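Local coordinates for protein N-acetylglucosaminidase (Paenibacillus barengoltzii, PDB 6INX) that probably hydrolyses N-acetylglucosamine-containing glycans or chitooligosaccharides, as a glycoside hydrolase family 18 N-acetylglucosaminidase, at residues A[180-185]-A[214-219]; A[199-204]-A[310-315]. One frame throughout, in Å; residues are numbered along the deposited sequence.

Contact 1 (A[180-185]-A[214-219])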
# COMPACT_ATOMS: atom_id res chain seq x y z
N VAL A 180 16.20 13.86 9.91
CA VAL A 180 15.08 12.92 9.89
C VAL A 180 15.62 11.61 9.32
O VAL A 180 16.10 11.58 8.18
CB VAL A 180 13.94 13.44 9.00
CG1 VAL A 180 12.79 12.41 8.93
CG2 VAL A 180 13.46 14.79 9.49
N GLN A 181 15.52 10.53 10.09
CA GLN A 181 15.95 9.22 9.61
C GLN A 181 14.74 8.51 9.02
O GLN A 181 13.79 8.18 9.73
CB GLN A 181 16.52 8.41 10.76
CG GLN A 181 17.70 9.08 11.43
CD GLN A 181 18.11 8.36 12.67
OE1 GLN A 181 17.39 8.37 13.67
NE2 GLN A 181 19.27 7.70 12.62
N LEU A 182 14.77 8.27 7.71
CA LEU A 182 13.69 7.55 7.06
C LEU A 182 13.94 6.06 7.22
O LEU A 182 14.96 5.53 6.76
CB LEU A 182 13.58 7.92 5.58
CG LEU A 182 13.44 9.39 5.25
CD1 LEU A 182 13.26 9.55 3.74
CD2 LEU A 182 12.27 9.98 6.02
N MET A 183 13.00 5.37 7.85
CA MET A 183 13.13 3.93 8.06
C MET A 183 12.74 3.22 6.76
O MET A 183 11.66 2.64 6.63
CB MET A 183 12.27 3.49 9.24
CG MET A 183 12.87 3.89 10.59
SD MET A 183 11.92 3.29 12.00
CE MET A 183 10.47 4.30 11.78
N THR A 184 13.66 3.30 5.79
CA THR A 184 13.46 2.66 4.48
C THR A 184 13.84 1.17 4.55
O THR A 184 14.68 0.66 3.81
CB THR A 184 14.18 3.42 3.37
OG1 THR A 184 15.58 3.54 3.67
CG2 THR A 184 13.59 4.81 3.19
N TYR A 185 13.17 0.49 5.48
CA TYR A 185 13.25 -0.94 5.67
C TYR A 185 11.93 -1.37 6.29
O TYR A 185 11.14 -0.53 6.74
CB TYR A 185 14.48 -1.37 6.50
CG TYR A 185 14.80 -0.57 7.75
CD1 TYR A 185 14.00 -0.65 8.87
CD2 TYR A 185 15.91 0.26 7.79
CE1 TYR A 185 14.30 0.07 10.02
CE2 TYR A 185 16.23 0.97 8.95
CZ TYR A 185 15.41 0.88 10.05
OH TYR A 185 15.70 1.58 11.20
N ASP A 214 13.81 5.65 -2.94
CA ASP A 214 13.66 6.78 -3.84
C ASP A 214 12.27 7.40 -3.71
O ASP A 214 12.12 8.62 -3.61
CB ASP A 214 13.94 6.29 -5.27
CG ASP A 214 13.77 7.35 -6.33
OD1 ASP A 214 14.37 8.45 -6.22
OD2 ASP A 214 13.05 7.06 -7.31
N ALA A 215 11.22 6.57 -3.69
CA ALA A 215 9.87 7.11 -3.56
C ALA A 215 9.66 7.77 -2.20
O ALA A 215 8.97 8.79 -2.09
CB ALA A 215 8.82 6.03 -3.80
N SER A 216 10.27 7.21 -1.14
CA SER A 216 10.13 7.77 0.20
C SER A 216 10.81 9.13 0.29
O SER A 216 10.23 10.09 0.80
CB SER A 216 10.69 6.78 1.23
OG SER A 216 10.58 7.30 2.55
N VAL A 217 12.06 9.22 -0.19
CA VAL A 217 12.77 10.50 -0.22
C VAL A 217 11.94 11.54 -0.95
O VAL A 217 11.74 12.66 -0.47
CB VAL A 217 14.16 10.31 -0.84
CG1 VAL A 217 14.83 11.68 -1.06
CG2 VAL A 217 15.03 9.41 0.04
N ASN A 218 11.42 11.18 -2.12
CA ASN A 218 10.58 12.11 -2.87
C ASN A 218 9.36 12.56 -2.06
O ASN A 218 9.02 13.75 -2.07
CB ASN A 218 10.20 11.48 -4.20
CG ASN A 218 11.35 11.47 -5.19
OD1 ASN A 218 12.34 12.17 -5.01
ND2 ASN A 218 11.23 10.66 -6.24
N LEU A 219 8.70 11.64 -1.35
CA LEU A 219 7.56 12.02 -0.52
C LEU A 219 7.95 13.04 0.54
O LEU A 219 7.26 14.04 0.76
CB LEU A 219 6.98 10.78 0.17
CG LEU A 219 6.17 9.78 -0.64
CD1 LEU A 219 5.73 8.63 0.27
CD2 LEU A 219 4.97 10.45 -1.27

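Contact 2 (A[199-204]-A[310-315])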
# COMPACT_ATOMS: atom_id res chain seq x y z
N THR A 199 13.65 -3.31 1.60
CA THR A 199 14.56 -2.20 1.80
C THR A 199 15.15 -1.75 0.46
O THR A 199 16.33 -1.41 0.35
CB THR A 199 15.57 -2.53 2.91
OG1 THR A 199 16.33 -1.37 3.27
CG2 THR A 199 16.49 -3.70 2.52
N ASN A 200 14.29 -1.70 -0.56
CA ASN A 200 14.73 -1.47 -1.93
C ASN A 200 15.01 0.00 -2.23
O ASN A 200 14.21 0.89 -1.90
CB ASN A 200 13.68 -1.97 -2.93
CG ASN A 200 12.27 -1.41 -2.66
OD1 ASN A 200 11.78 -1.39 -1.51
ND2 ASN A 200 11.59 -0.98 -3.73
N LEU A 201 16.13 0.25 -2.91
CA LEU A 201 16.47 1.60 -3.34
C LEU A 201 15.41 2.16 -4.30
O LEU A 201 14.95 3.29 -4.12
CB LEU A 201 17.86 1.60 -3.98
CG LEU A 201 18.32 2.97 -4.45
CD1 LEU A 201 18.30 3.96 -3.30
CD2 LEU A 201 19.73 2.87 -5.05
N TYR A 202 15.04 1.41 -5.34
CA TYR A 202 14.09 1.91 -6.32
C TYR A 202 12.87 1.00 -6.41
O TYR A 202 12.93 -0.20 -6.12
CB TYR A 202 14.70 2.01 -7.74
CG TYR A 202 15.84 2.99 -7.88
CD1 TYR A 202 15.62 4.36 -7.87
CD2 TYR A 202 17.14 2.53 -8.03
CE1 TYR A 202 16.69 5.25 -8.01
CE2 TYR A 202 18.19 3.40 -8.17
CZ TYR A 202 17.97 4.75 -8.16
OH TYR A 202 19.04 5.61 -8.30
N THR A 203 11.76 1.57 -6.87
CA THR A 203 10.53 0.82 -7.08
C THR A 203 10.63 -0.00 -8.36
O THR A 203 11.14 0.47 -9.37
CB THR A 203 9.35 1.78 -7.15
OG1 THR A 203 9.29 2.54 -5.94
CG2 THR A 203 8.03 1.03 -7.35
N GLY A 204 10.18 -1.25 -8.29
CA GLY A 204 10.26 -2.15 -9.42
C GLY A 204 8.96 -2.29 -10.19
O GLY A 204 7.87 -2.20 -9.63
N CYS A 310 24.54 4.31 -1.12
CA CYS A 310 25.51 5.36 -0.86
C CYS A 310 25.69 6.27 -2.07
O CYS A 310 25.75 7.50 -1.92
CB CYS A 310 26.85 4.75 -0.45
SG CYS A 310 26.84 3.94 1.15
N ASP A 311 25.79 5.69 -3.27
CA ASP A 311 25.90 6.50 -4.48
C ASP A 311 24.68 7.40 -4.64
O ASP A 311 24.80 8.55 -5.09
CB ASP A 311 26.02 5.61 -5.72
CG ASP A 311 27.29 4.77 -5.72
OD1 ASP A 311 28.25 5.11 -5.02
OD2 ASP A 311 27.31 3.75 -6.44
N TYR A 312 23.49 6.89 -4.28
CA TYR A 312 22.27 7.69 -4.36
C TYR A 312 22.32 8.86 -3.38
O TYR A 312 21.93 9.98 -3.72
CB TYR A 312 21.07 6.78 -4.07
CG TYR A 312 19.71 7.46 -4.10
CD1 TYR A 312 19.12 7.98 -2.94
CD2 TYR A 312 18.99 7.53 -5.29
CE1 TYR A 312 17.88 8.59 -2.98
CE2 TYR A 312 17.73 8.14 -5.33
CZ TYR A 312 17.18 8.66 -4.17
OH TYR A 312 15.94 9.26 -4.23
N VAL A 313 22.82 8.62 -2.17
CA VAL A 313 22.94 9.69 -1.18
C VAL A 313 23.84 10.80 -1.71
O VAL A 313 23.52 11.98 -1.60
CB VAL A 313 23.46 9.11 0.15
CG1 VAL A 313 24.06 10.20 1.04
CG2 VAL A 313 22.33 8.39 0.89
N LYS A 314 24.96 10.42 -2.33
CA LYS A 314 25.89 11.41 -2.86
C LYS A 314 25.29 12.17 -4.04
O LYS A 314 25.35 13.40 -4.09
CB LYS A 314 27.20 10.74 -3.27
CG LYS A 314 27.99 10.15 -2.11
CD LYS A 314 29.19 9.37 -2.63
CE LYS A 314 30.21 9.15 -1.55
NZ LYS A 314 31.31 8.26 -2.03
N ALA A 315 24.67 11.45 -4.97
CA ALA A 315 24.14 12.09 -6.17
C ALA A 315 22.98 13.02 -5.83
O ALA A 315 22.84 14.09 -6.43
CB ALA A 315 23.70 11.03 -7.18

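Contact 1 (A[180-185]-A[214-219])
L182 and T184 meet S216 and V217 where a strand of the GH18 TIM barrel is packed against helix 213-222 on its outer side. The strand, 179-183, runs parallel to its neighbours 153-159 and 230-235, and L182 and T184 point their CB toward the helix. CD1 of L182 reaches the helix at V217, 4.1 Å from CG2 and equally close to CA of that residue, while V217 also leans on I232 of the next strand. L182 gets there with CG beside its backbone N and anti to the carbonyl carbon (chi1 -55°), its chain then extended.

The second group gathers round the hydroxyl of S216. L182 CD1 lies 3.7 Å from S216 OG, and T184 CG2 comes within 4.0 Å of both CB and OG of S216. Both are van der Waals touches of methyl carbons; the hydroxyl finds its polar partner in A160 O, outside the two segments. T184 splits its two branches likewise: the methyl faces the helix and the hydroxyl is bonded to G233 N. Two successive inverse gamma turns, centred on M183 and T184, bend the chain, the second closed by Y185 N to M183 O at 2.9 Å.

Contact 2 (A[199-204]-A[310-315])
The ring of Y312 takes L201 on one face and Y202 at its rim. L201 CD1 sits over that face as a CH-pi contact, 4.2 Å from the ring centroid and displaced toward CG, to which it is nearest at 3.9 Å. At the edge, near the ring plane, the hydroxyl of Y202 approaches Y312 CD2, with OH to CD2 at 3.6 Å. The two tyrosine rings meet obliquely, their planes at 82° and centroids 5.9 Å apart. L201 serves both aromatics, because its CG also rests on one face of the Y202 ring, toward the rim.

Y312 extends from helix 303-316 with CG anti to the backbone N (chi1 -180°), which carries the ring across to the loop between strand 179-183 and helix 213-222. Its hydroxyl is hydrogen-bonded to D214 OD1, and the Y312 side chain also touches V217 of the same helix as D214. Within the loop, N200 ND2 donates to Y202 O at 2.8 Å, from above the carbonyl plane, and also to I211 O. A leucine in place of Y312 would probably leave D214 OD1 without this hydroxyl partner and deprive L201 CD1 of its aromatic face. The chemistry is thus divided: dispersion and CH-pi contacts join loop to helix, while the buried phenol gains its polar bond from a third element of the barrel.

Contacts 1 and 2 lie about 10 Å apart, centre to centre, and interlock: the loop holding 199-204 belongs to the connection between strand 179-183 and helix 213-222. Two hydrogen bonds tie them together. D214 OD1 meets Y312 OH at 2.7 Å, linking helix 303-316 to helix 213-222, and T184 O meets T199 OG1 at 2.7 Å, fastening T199, at the start of 199-204, to the backbone of T184. Packing adds to this where D214 CB lies 3.6 Å from Y202 CD1. In GH18 enzymes the active site lies at the C-terminal ends of the barrel strands; E111, touched by M183, closes a DxxDxDxE signature of family 18 and is therefore probably the catalytic acid.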